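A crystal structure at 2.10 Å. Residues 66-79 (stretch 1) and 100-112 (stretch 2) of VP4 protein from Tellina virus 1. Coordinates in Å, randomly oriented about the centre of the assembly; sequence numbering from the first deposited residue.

Stretch 1 (66-79) EAEKLPIKGAITVL
Stretch 2, residues 100-112: FNSWEAAACAADT

A helix laid against a connection between helix and strand is commonly fastened twice, by apolar packing along its flank and by polar groups near its ends. These two segments of the Tellina virus 1 VP4 protein give a compact example, burying 702 Å² between them. The first stretch leaves a helix that includes Glu66 and Ala67, passes through a type I turn from Ala67 to Leu70, and runs as loop until a strand begins at Ala75 and continues beyond Leu79. In the second, a type I turn from Asn101 to Glu104 leads into a helix that includes Glu104 to Asp111, and Thr112 is the first residue to leave helical phi/psi, at -108/16. Strand and helix run at 141° to one another, nearer antiparallel than parallel, with their axes 9.0 Å apart at closest approach. The register is fixed by three CA pairs: Ala67 CA lies 7.3 Å from Glu104 CA, Ile76 CA lies 6.6 Å from Ala107 CA, and Ile72 CA lies 5.9 Å from Asp111 CA.

The apolar contacts run along one flank of the second stretch. Ala107 points toward the first stretch and meets two isoleucines: Ile72 CD1 lies 3.8 Å from Ala107 CB, and Ile76 CG2 lies 4.0 Å from the same atom. Ile72 is m,t (-70°, 171°), whereas Ile76 is m,m (-66°, -75°), which carries its CD1 to 3.8 Å from Ala110 CB. Leu70, also m,t, bridges two neighbours, with CD2 3.8 Å from Cys108 SG and CD1 3.7 Å from Trp103 CH2; Pro71 CD adds a contact of 3.9 Å to Cys108 SG. Trp103, with chi1 52° and chi2 -93°, presents its ring edge to Ala67, whose CB is 3.8 Å from Trp103 CH2. Val78 (t) approaches the indole obliquely, its CG2 4.2 Å from Trp103 CE3. A weak hydrogen bond from Trp103 NE1 to Phe100 O, 2.8 Å, ties the indole to the backbone three residues earlier.

Direct hydrogen bonding across the interface centres on Asp111, in the last turn of the helix. With chi1 -166° (t) and chi2 61°, its carboxylate accepts two consecutive loop amides: Lys73 N donates to Asp111 OD2 at 2.9 Å and Gly74 N donates to Asp111 OD1 at 3.0 Å. Each oxygen thus takes one amide, holding the loop just before the strand. A water extends the link, donating to Asp111 OD1 at 2.5 Å and to Ala75 O at 3.0 Å.

At the other end, two acids meet. Glu66 (t,t, chi3 -38°) and Glu104 (m,t, chi3 -30°) bring Glu66 OE2 within 2.5 Å of Glu104 OE1. Two charged carboxylates would repel at such a separation, so one group probably holds a proton. Asn101, with chi1 -79° and chi2 74°, steadies the arrangement from within the second stretch, its ND2 donating to Glu104 OE2 at 2.7 Å.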

# COMPACT_ATOMS: atom_id res chain seq x y z
N GLU A 66 5.73 -0.65 15.56
CA GLU A 66 6.57 -0.53 14.37
C GLU A 66 6.06 0.60 13.45
O GLU A 66 6.86 1.29 12.86
CB GLU A 66 6.60 -1.86 13.59
CG GLU A 66 7.68 -1.93 12.50
CD GLU A 66 7.58 -3.23 11.61
OE1 GLU A 66 7.28 -4.32 12.15
OE2 GLU A 66 7.81 -3.14 10.39
N ALA A 67 4.75 0.75 13.28
CA ALA A 67 4.19 1.87 12.52
C ALA A 67 4.66 3.24 13.12
O ALA A 67 4.98 4.18 12.36
CB ALA A 67 2.63 1.80 12.45
N GLU A 68 4.70 3.36 14.46
CA GLU A 68 5.08 4.64 15.13
C GLU A 68 6.57 4.99 14.95
O GLU A 68 6.98 6.12 15.18
CB GLU A 68 4.74 4.63 16.62
CG GLU A 68 3.29 4.78 16.89
CD GLU A 68 2.94 4.39 18.32
OE1 GLU A 68 3.76 3.75 19.01
OE2 GLU A 68 1.81 4.67 18.73
N LYS A 69 7.38 4.02 14.51
CA LYS A 69 8.81 4.29 14.30
C LYS A 69 9.13 4.69 12.87
O LYS A 69 10.29 4.94 12.56
CB LYS A 69 9.63 3.09 14.72
CG LYS A 69 9.69 2.94 16.26
CD LYS A 69 10.60 1.80 16.68
CE LYS A 69 9.80 0.51 16.89
NZ LYS A 69 10.38 -0.32 18.01
N LEU A 70 8.11 4.74 11.99
CA LEU A 70 8.32 5.10 10.59
C LEU A 70 8.71 6.58 10.42
O LEU A 70 8.20 7.44 11.13
CB LEU A 70 7.07 4.76 9.73
CG LEU A 70 6.74 3.28 9.64
CD1 LEU A 70 5.30 3.01 9.06
CD2 LEU A 70 7.83 2.59 8.83
N PRO A 71 9.60 6.86 9.45
CA PRO A 71 10.05 8.25 9.14
C PRO A 71 9.04 8.94 8.22
O PRO A 71 9.38 9.36 7.13
CB PRO A 71 11.42 8.04 8.44
CG PRO A 71 11.33 6.62 7.89
CD PRO A 71 10.23 5.84 8.59
N ILE A 72 7.77 8.94 8.60
CA ILE A 72 6.72 9.57 7.81
C ILE A 72 6.41 10.88 8.57
O ILE A 72 6.13 10.86 9.80
CB ILE A 72 5.48 8.64 7.73
CG1 ILE A 72 5.79 7.41 6.85
CG2 ILE A 72 4.22 9.42 7.29
CD1 ILE A 72 4.74 6.36 6.90
N LYS A 73 6.49 12.01 7.85
CA LYS A 73 6.24 13.33 8.48
C LYS A 73 4.84 13.87 8.20
O LYS A 73 4.34 14.63 8.99
CB LYS A 73 7.32 14.35 8.06
CG LYS A 73 8.69 13.72 8.25
CD LYS A 73 9.80 14.70 8.22
CE LYS A 73 10.21 15.04 6.81
NZ LYS A 73 11.15 16.22 6.94
N GLY A 74 4.22 13.47 7.10
CA GLY A 74 2.89 13.99 6.78
C GLY A 74 1.76 13.00 7.13
O GLY A 74 1.97 12.03 7.92
N ALA A 75 0.58 13.21 6.56
CA ALA A 75 -0.56 12.29 6.80
C ALA A 75 -0.59 11.26 5.68
O ALA A 75 -0.35 11.61 4.51
CB ALA A 75 -1.88 13.08 6.88
N ILE A 76 -0.82 9.98 6.01
CA ILE A 76 -0.93 8.92 5.00
C ILE A 76 -2.20 8.19 5.41
O ILE A 76 -2.41 7.95 6.60
CB ILE A 76 0.25 7.92 5.03
CG1 ILE A 76 1.60 8.55 4.64
CG2 ILE A 76 -0.07 6.64 4.11
CD1 ILE A 76 1.78 8.84 3.12
N THR A 77 -3.08 7.88 4.46
CA THR A 77 -4.24 7.05 4.74
C THR A 77 -4.06 5.84 3.85
O THR A 77 -3.77 6.03 2.68
CB THR A 77 -5.53 7.78 4.34
OG1 THR A 77 -5.58 8.98 5.11
CG2 THR A 77 -6.85 6.89 4.64
N VAL A 78 -4.21 4.61 4.42
CA VAL A 78 -4.08 3.39 3.64
C VAL A 78 -5.49 2.97 3.32
O VAL A 78 -6.30 2.74 4.25
CB VAL A 78 -3.29 2.34 4.48
CG1 VAL A 78 -2.95 1.18 3.67
CG2 VAL A 78 -1.90 2.99 4.88
N LEU A 79 -5.84 2.91 2.03
CA LEU A 79 -7.24 2.63 1.65
C LEU A 79 -7.23 1.50 0.67
O LEU A 79 -6.34 1.42 -0.16
CB LEU A 79 -7.88 3.88 0.98
CG LEU A 79 -8.21 5.06 1.90
CD1 LEU A 79 -8.67 6.28 1.06
CD2 LEU A 79 -9.34 4.69 2.90
N PHE A 100 -1.22 -6.52 9.46
CA PHE A 100 0.23 -6.70 9.32
C PHE A 100 0.92 -5.43 8.82
O PHE A 100 0.31 -4.37 8.84
CB PHE A 100 0.54 -7.94 8.50
CG PHE A 100 -0.41 -9.13 8.79
CD1 PHE A 100 -1.06 -9.26 10.02
CD2 PHE A 100 -0.64 -10.09 7.83
CE1 PHE A 100 -1.97 -10.36 10.28
CE2 PHE A 100 -1.50 -11.18 8.06
CZ PHE A 100 -2.18 -11.32 9.29
N ASN A 101 2.16 -5.51 8.38
CA ASN A 101 2.95 -4.31 8.28
C ASN A 101 3.63 -4.16 6.92
O ASN A 101 4.47 -3.28 6.71
CB ASN A 101 3.99 -4.26 9.44
CG ASN A 101 3.35 -3.80 10.74
OD1 ASN A 101 2.63 -4.56 11.36
ND2 ASN A 101 3.59 -2.51 11.16
N SER A 102 3.24 -5.02 5.97
CA SER A 102 3.79 -4.95 4.63
C SER A 102 3.37 -3.71 3.76
O SER A 102 3.84 -3.56 2.62
CB SER A 102 3.44 -6.24 3.93
OG SER A 102 2.02 -6.17 3.59
N TRP A 103 2.52 -2.83 4.29
CA TRP A 103 2.08 -1.54 3.68
C TRP A 103 3.12 -0.44 3.99
O TRP A 103 3.08 0.65 3.42
CB TRP A 103 0.72 -1.10 4.26
CG TRP A 103 0.72 -1.08 5.77
CD1 TRP A 103 0.34 -2.10 6.62
CD2 TRP A 103 1.15 -0.00 6.60
NE1 TRP A 103 0.50 -1.71 7.91
CE2 TRP A 103 1.02 -0.43 7.93
CE3 TRP A 103 1.64 1.30 6.34
CZ2 TRP A 103 1.36 0.41 9.05
CZ3 TRP A 103 1.99 2.15 7.44
CH2 TRP A 103 1.89 1.68 8.77
N GLU A 104 4.07 -0.72 4.88
CA GLU A 104 4.97 0.36 5.37
C GLU A 104 5.92 0.91 4.32
O GLU A 104 6.21 2.10 4.34
CB GLU A 104 5.80 -0.11 6.58
CG GLU A 104 4.92 -0.48 7.76
CD GLU A 104 5.75 -0.92 8.99
OE1 GLU A 104 6.87 -1.48 8.80
OE2 GLU A 104 5.26 -0.71 10.16
N ALA A 105 6.52 0.05 3.48
CA ALA A 105 7.39 0.55 2.42
C ALA A 105 6.61 1.50 1.47
O ALA A 105 7.12 2.56 1.15
CB ALA A 105 8.05 -0.58 1.63
N ALA A 106 5.37 1.16 1.08
CA ALA A 106 4.56 2.04 0.25
C ALA A 106 4.24 3.41 0.95
O ALA A 106 4.32 4.48 0.34
CB ALA A 106 3.21 1.33 -0.14
N ALA A 107 3.88 3.34 2.22
CA ALA A 107 3.54 4.53 3.02
C ALA A 107 4.78 5.43 3.16
O ALA A 107 4.66 6.67 3.08
CB ALA A 107 3.07 4.12 4.38
N CYS A 108 5.96 4.84 3.37
CA CYS A 108 7.20 5.67 3.39
C CYS A 108 7.49 6.29 2.02
O CYS A 108 7.94 7.45 1.92
CB CYS A 108 8.42 4.84 3.81
SG CYS A 108 8.31 4.35 5.55
N ALA A 109 7.34 5.49 0.97
CA ALA A 109 7.57 5.99 -0.38
C ALA A 109 6.51 7.05 -0.75
O ALA A 109 6.87 8.06 -1.36
CB ALA A 109 7.63 4.87 -1.41
N ALA A 110 5.25 6.89 -0.34
CA ALA A 110 4.19 7.86 -0.63
C ALA A 110 4.48 9.16 0.14
O ALA A 110 4.24 10.29 -0.40
CB ALA A 110 2.85 7.36 -0.23
N ASP A 111 5.00 9.03 1.36
CA ASP A 111 5.29 10.27 2.17
C ASP A 111 6.34 11.23 1.54
O ASP A 111 6.23 12.48 1.65
CB ASP A 111 5.73 9.94 3.58
CG ASP A 111 5.69 11.20 4.48
OD1 ASP A 111 4.58 11.78 4.65
OD2 ASP A 111 6.76 11.61 4.99
N THR A 112 7.34 10.66 0.87
CA THR A 112 8.39 11.50 0.26
C THR A 112 8.27 11.55 -1.26
O THR A 112 9.19 11.96 -1.94
CB THR A 112 9.81 11.03 0.69
OG1 THR A 112 9.93 9.62 0.42
CG2 THR A 112 10.04 11.30 2.23
O HOH W 1 2.37 12.27 3.48